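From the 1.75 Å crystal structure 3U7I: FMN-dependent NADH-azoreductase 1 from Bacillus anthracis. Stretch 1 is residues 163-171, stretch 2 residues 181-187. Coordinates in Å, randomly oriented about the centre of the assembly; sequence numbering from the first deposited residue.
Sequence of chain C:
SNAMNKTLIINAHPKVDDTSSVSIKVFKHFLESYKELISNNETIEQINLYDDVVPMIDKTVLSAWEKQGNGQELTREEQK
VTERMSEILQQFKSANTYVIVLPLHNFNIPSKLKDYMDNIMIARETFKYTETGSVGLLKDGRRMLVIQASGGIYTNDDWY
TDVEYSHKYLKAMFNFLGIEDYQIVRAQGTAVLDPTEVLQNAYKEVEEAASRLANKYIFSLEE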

# COMPACT_ATOMS: atom_id res chain seq x y z
N VAL C 163 11.33 -8.49 0.70
CA VAL C 163 10.16 -7.87 0.06
C VAL C 163 8.88 -7.93 0.90
O VAL C 163 7.78 -7.71 0.38
CB VAL C 163 9.88 -8.46 -1.36
CG1 VAL C 163 11.09 -8.24 -2.24
CG2 VAL C 163 9.52 -9.93 -1.29
N GLU C 164 9.03 -8.20 2.19
CA GLU C 164 7.90 -8.21 3.10
C GLU C 164 7.58 -6.77 3.49
O GLU C 164 7.80 -6.35 4.63
CB GLU C 164 8.20 -9.05 4.35
CG GLU C 164 6.96 -9.37 5.19
CD GLU C 164 7.31 -9.96 6.54
OE1 GLU C 164 8.50 -9.89 6.93
OE2 GLU C 164 6.39 -10.48 7.21
N TYR C 165 7.07 -6.00 2.53
CA TYR C 165 6.86 -4.57 2.75
C TYR C 165 5.66 -4.25 3.61
O TYR C 165 5.61 -3.18 4.21
CB TYR C 165 6.83 -3.80 1.42
CG TYR C 165 8.18 -3.78 0.76
CD1 TYR C 165 9.26 -3.15 1.38
CD2 TYR C 165 8.40 -4.42 -0.46
CE1 TYR C 165 10.51 -3.13 0.80
CE2 TYR C 165 9.65 -4.41 -1.05
CZ TYR C 165 10.69 -3.75 -0.42
OH TYR C 165 11.94 -3.74 -1.00
N SER C 166 4.71 -5.17 3.70
CA SER C 166 3.64 -5.04 4.67
C SER C 166 4.23 -4.77 6.06
O SER C 166 4.02 -3.71 6.66
CB SER C 166 2.77 -6.31 4.69
OG SER C 166 3.55 -7.46 4.97
N HIS C 167 5.01 -5.75 6.56
CA HIS C 167 5.68 -5.66 7.86
C HIS C 167 6.65 -4.49 7.96
O HIS C 167 6.61 -3.73 8.92
CB HIS C 167 6.40 -6.98 8.17
CG HIS C 167 7.44 -6.88 9.25
ND1 HIS C 167 7.12 -6.59 10.56
CD2 HIS C 167 8.79 -7.01 9.21
CE1 HIS C 167 8.23 -6.56 11.28
NE2 HIS C 167 9.25 -6.81 10.48
N LYS C 168 7.53 -4.35 6.97
CA LYS C 168 8.52 -3.28 6.99
C LYS C 168 7.86 -1.91 7.13
O LYS C 168 8.25 -1.10 7.97
CB LYS C 168 9.40 -3.34 5.73
CG LYS C 168 10.35 -4.53 5.74
CD LYS C 168 11.25 -4.55 4.52
CE LYS C 168 12.40 -5.53 4.72
NZ LYS C 168 13.42 -5.36 3.65
N TYR C 169 6.83 -1.68 6.33
CA TYR C 169 6.11 -0.42 6.36
C TYR C 169 5.41 -0.20 7.70
O TYR C 169 5.59 0.84 8.34
CB TYR C 169 5.11 -0.35 5.22
CG TYR C 169 4.26 0.89 5.20
CD1 TYR C 169 4.79 2.10 4.76
CD2 TYR C 169 2.94 0.87 5.63
CE1 TYR C 169 4.02 3.24 4.73
CE2 TYR C 169 2.17 2.01 5.61
CZ TYR C 169 2.70 3.20 5.16
OH TYR C 169 1.93 4.34 5.12
N LEU C 170 4.62 -1.18 8.14
CA LEU C 170 3.88 -1.00 9.39
C LEU C 170 4.79 -0.74 10.60
O LEU C 170 4.54 0.19 11.36
CB LEU C 170 2.93 -2.18 9.66
CG LEU C 170 1.75 -2.29 8.69
CD1 LEU C 170 0.99 -3.58 8.90
CD2 LEU C 170 0.84 -1.08 8.82
N LYS C 171 5.84 -1.55 10.77
CA LYS C 171 6.78 -1.34 11.87
C LYS C 171 7.38 0.07 11.82
O LYS C 171 7.45 0.78 12.83
CB LYS C 171 7.92 -2.37 11.81
CG LYS C 171 8.79 -2.38 13.07
CD LYS C 171 9.95 -3.33 12.93
CE LYS C 171 10.68 -3.47 14.25
NZ LYS C 171 11.96 -4.21 14.05
N ASP C 181 6.74 -0.55 20.83
CA ASP C 181 6.43 -1.91 21.26
C ASP C 181 5.63 -2.61 20.17
O ASP C 181 4.41 -2.48 20.08
CB ASP C 181 5.65 -1.88 22.58
CG ASP C 181 5.50 -3.27 23.21
OD1 ASP C 181 5.52 -4.29 22.49
OD2 ASP C 181 5.35 -3.33 24.45
N TYR C 182 6.34 -3.35 19.32
CA TYR C 182 5.76 -3.95 18.12
C TYR C 182 6.06 -5.45 18.06
O TYR C 182 7.18 -5.88 18.31
CB TYR C 182 6.34 -3.26 16.88
CG TYR C 182 5.92 -3.82 15.55
CD1 TYR C 182 4.97 -3.17 14.77
CD2 TYR C 182 6.48 -4.99 15.04
CE1 TYR C 182 4.59 -3.67 13.55
CE2 TYR C 182 6.10 -5.49 13.81
CZ TYR C 182 5.14 -4.82 13.07
OH TYR C 182 4.74 -5.29 11.83
N GLN C 183 5.03 -6.23 17.76
CA GLN C 183 5.20 -7.65 17.50
C GLN C 183 4.38 -8.02 16.28
O GLN C 183 3.26 -7.54 16.11
CB GLN C 183 4.76 -8.51 18.67
CG GLN C 183 4.69 -9.99 18.32
CD GLN C 183 4.44 -10.88 19.51
OE1 GLN C 183 3.98 -10.43 20.56
NE2 GLN C 183 4.77 -12.17 19.36
N ILE C 184 4.95 -8.86 15.43
CA ILE C 184 4.18 -9.47 14.36
C ILE C 184 4.14 -11.00 14.53
O ILE C 184 5.17 -11.66 14.74
CB ILE C 184 4.69 -9.08 12.96
CG1 ILE C 184 3.86 -9.80 11.89
CG2 ILE C 184 6.19 -9.37 12.81
CD1 ILE C 184 4.01 -9.24 10.50
N VAL C 185 2.93 -11.55 14.48
CA VAL C 185 2.76 -12.99 14.42
C VAL C 185 2.51 -13.38 12.96
O VAL C 185 1.56 -12.90 12.33
CB VAL C 185 1.62 -13.45 15.33
CG1 VAL C 185 1.36 -14.95 15.15
CG2 VAL C 185 1.94 -13.12 16.80
N ARG C 186 3.38 -14.23 12.42
CA ARG C 186 3.29 -14.65 11.03
C ARG C 186 2.69 -16.05 10.90
O ARG C 186 3.38 -17.06 11.12
CB ARG C 186 4.67 -14.62 10.36
CG ARG C 186 5.29 -13.24 10.26
CD ARG C 186 6.59 -13.28 9.45
NE ARG C 186 7.20 -11.96 9.34
CZ ARG C 186 7.89 -11.38 10.32
NH1 ARG C 186 8.06 -11.99 11.48
NH2 ARG C 186 8.41 -10.18 10.13
N ALA C 187 1.41 -16.11 10.55
CA ALA C 187 0.78 -17.38 10.21
C ALA C 187 1.16 -17.66 8.76
O ALA C 187 0.32 -17.59 7.86
CB ALA C 187 -0.72 -17.29 10.37

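A two-pronged salt bridge between Glu164 and Arg186 is the strongest link between the two stretches. Arg186 NE donates to Glu164 OE2 at 2.7 Å with an N-H...acceptor angle of 161°, and Arg186 NH2 donates to Glu164 OE1 at 3.2 Å with a less direct angle of 145°. Both bonds lie along one edge of the guanidinium, so the carboxylate meets two N-H groups that point the same way. Glu164 sits at the N-cap position, and its side chain, with chi1 and chi2 both t, extends toward the strand; Arg186 reaches back with chi1 m followed by two t angles. Glu164 is buried, where an unpaired carboxylate would be costly; the arginine supplies the opposite charge, and OE2 is also hydrogen-bonded elsewhere in the structure.

The second polar link joins His167 ND1 to Tyr182 OH at 3.0 Å, a hydrogen bond in which either atom could be the donor. The hydroxyl lies at the edge of the imidazole, near its plane, where the nitrogen's proton or lone pair is directed. The two rings meet rim to rim, with centroids 5.5 Å apart and planes at 48°. Arg186 NH2 lies over one face of the same imidazole, 3.3 Å from His167 CD2, so the histidine is engaged by the tyrosine at its edge and the arginine over its face.

Packing fills in around these bonds. Ile184 CG2 comes within 3.7 Å of His167 ND1, and Ile184 CD1 within 4.2 Å of Glu164 OE2, so the branched isoleucine touches both residues. Tyr182 gives up more surface than any other residue here, 94 of the 320 Å² buried in total. Lys171 covers one face of its ring: Lys171 CB stands 4.0 Å from the ring centroid and 13° off the normal, a CH-pi contact, while Lys171 CA is 3.6 Å from Tyr182 CE1. The lysine thus packs through its backbone and the base of its side chain, and its all-t chain carries the charged end away from the strand. Leu170 adds an apolar contact, its CB 4.5 Å from Tyr182 CE1.

Helix and strand run nearly antiparallel, at 166°, with axes 10.2 Å apart at closest approach. Strand alternation aims Tyr182, Ile184 and Arg186 toward the helix while Gln183 points away. Glu164, His167 and Leu170, spaced three residues apart, point back toward the strand, whereas Lys168 and Tyr169 point away.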